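Coenzyme F420-dependent N(5),N(10)-methenyltetrahydromethanopterin reductase-related protein (Desulfurobacterium thermolithotrophum DSM 11699, PDB 6HUY) binds the Fe-guanylylpyridinol cofactor of [Fe]-hydrogenase and probably methenyl-tetrahydrofolate, as an HmdII member of the Hmd family. Local coordinates at the interface of chains B and A. Numbering follows the deposited sequence. Chains: chain A, Coenzyme F420-dependent N(5),N(10)-methenyltetrahydromethanopterin reductase-related protein; chain B, Coenzyme F420-dependent N(5),N(10)-methenyltetrahydromethanopterin reductase-related protein.

The interface of chains B and A. Residues chain B 313, 315; chain A 122, 166-169.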
# COMPACT_ATOMS: atom_id res chain seq x y z
N PRO B 313 -16.31 -1.98 12.52
CA PRO B 313 -15.43 -0.84 12.29
C PRO B 313 -13.96 -1.21 12.41
O PRO B 313 -13.57 -2.14 13.12
CB PRO B 313 -15.82 0.13 13.41
CG PRO B 313 -16.24 -0.76 14.52
CD PRO B 313 -16.78 -2.03 13.91
N TYR B 315 -9.92 1.02 12.04
CA TYR B 315 -9.17 2.22 11.69
C TYR B 315 -8.24 1.90 10.53
O TYR B 315 -7.08 1.48 10.71
CB TYR B 315 -8.40 2.73 12.90
CG TYR B 315 -9.30 3.34 13.93
CD1 TYR B 315 -10.00 4.51 13.66
CD2 TYR B 315 -9.45 2.76 15.18
CE1 TYR B 315 -10.82 5.09 14.59
CE2 TYR B 315 -10.27 3.33 16.13
CZ TYR B 315 -10.95 4.51 15.82
OH TYR B 315 -11.78 5.10 16.75
N LEU A 122 -8.15 12.47 11.57
CA LEU A 122 -7.91 11.60 12.72
C LEU A 122 -6.55 11.86 13.34
O LEU A 122 -6.39 11.73 14.56
CB LEU A 122 -8.02 10.12 12.30
CG LEU A 122 -9.19 9.38 12.96
CD1 LEU A 122 -10.49 9.99 12.49
CD2 LEU A 122 -9.15 7.93 12.65
N LEU A 166 -16.92 3.68 9.57
CA LEU A 166 -15.74 2.84 9.78
C LEU A 166 -15.03 3.16 11.09
O LEU A 166 -14.09 2.46 11.43
CB LEU A 166 -14.71 2.93 8.64
CG LEU A 166 -15.23 2.73 7.22
CD1 LEU A 166 -14.06 2.76 6.23
CD2 LEU A 166 -16.04 1.45 7.09
N LEU A 167 -15.45 4.19 11.83
CA LEU A 167 -14.77 4.57 13.06
C LEU A 167 -15.37 3.84 14.25
O LEU A 167 -16.59 3.74 14.39
CB LEU A 167 -14.87 6.08 13.31
CG LEU A 167 -14.33 7.02 12.24
CD1 LEU A 167 -14.40 8.45 12.75
CD2 LEU A 167 -12.90 6.66 11.86
N ARG A 168 -14.49 3.34 15.13
CA ARG A 168 -14.94 2.72 16.37
C ARG A 168 -15.59 3.73 17.29
O ARG A 168 -16.51 3.39 18.04
CB ARG A 168 -13.75 2.04 17.05
CG ARG A 168 -13.98 1.64 18.51
CD ARG A 168 -15.06 0.59 18.66
NE ARG A 168 -14.80 -0.28 19.80
CZ ARG A 168 -14.08 -1.41 19.75
NH1 ARG A 168 -13.89 -2.13 20.85
NH2 ARG A 168 -13.55 -1.81 18.60
N LYS A 169 -15.16 4.99 17.24
CA LYS A 169 -15.68 6.02 18.12
C LYS A 169 -16.02 7.24 17.28
O LYS A 169 -15.21 7.64 16.42
CB LYS A 169 -14.66 6.36 19.22
CG LYS A 169 -15.22 7.17 20.37
CD LYS A 169 -14.08 7.59 21.32
CE LYS A 169 -14.58 7.93 22.72
NZ LYS A 169 -14.73 9.40 22.90
O HOH W 1 -12.64 7.69 16.26
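The segment of chain B linking helix 299-306 to helix 320-331 lies against the loop of chain A between strand 158-163 and helix 174-186, with B:Tyr315 and B:Pro313 making the contact in the chain pair of this [Fe]-hydrogenase relative; such a pairing fits the dimers known for the Hmd family. The B:Tyr315 ring enters a recess formed by A:Leu167, A:Arg168 and A:Lys169, with A:Leu122 of helix 121-135 at its rim. Two leucine methyls straddle one edge of the ring: CD2 of A:Leu122 lies 3.7 Å from CD1 of B:Tyr315, displaced to one side of the ring plane, whereas CD2 of A:Leu167 comes to 3.8 Å from CE1 on the opposite side. On the A:Leu167 side of the ring the A:Arg168 backbone N faces the phenol end, and CB of A:Arg168 reaches CE2 of B:Tyr315 at 3.8 Å. With CG anti to the backbone N (chi1 166°), the A:Arg168 chain heads away from the ring, so that its CB and main chain, rather than its guanidinium group, make the contact.

B:Pro313 packs beyond the same stretch of backbone, leaving the A:Leu167–A:Arg168 peptide between the proline and the tyrosine ring. Its CB meets the carbonyl O of A:Leu166 at 3.5 Å and, more loosely, CA of A:Arg168. Methyl and methylene groups thus pack on the tyrosine ring, while its hydroxyl faces the chain A backbone.

Polar links gather at the phenol hydroxyl. The backbone N of A:Lys169 approaches from the A:Arg168 side of the ring plane and gives OH of B:Tyr315 a weak, bent hydrogen bond of 3.4 Å (131° at the hydrogen). A second link, made of two shorter contacts, runs through water 1, which lies in the ring plane at its edge, 2.8 Å from OH of B:Tyr315. The same water is 2.6 Å from the carbonyl O of A:Lys169, joining the phenol to the main chain.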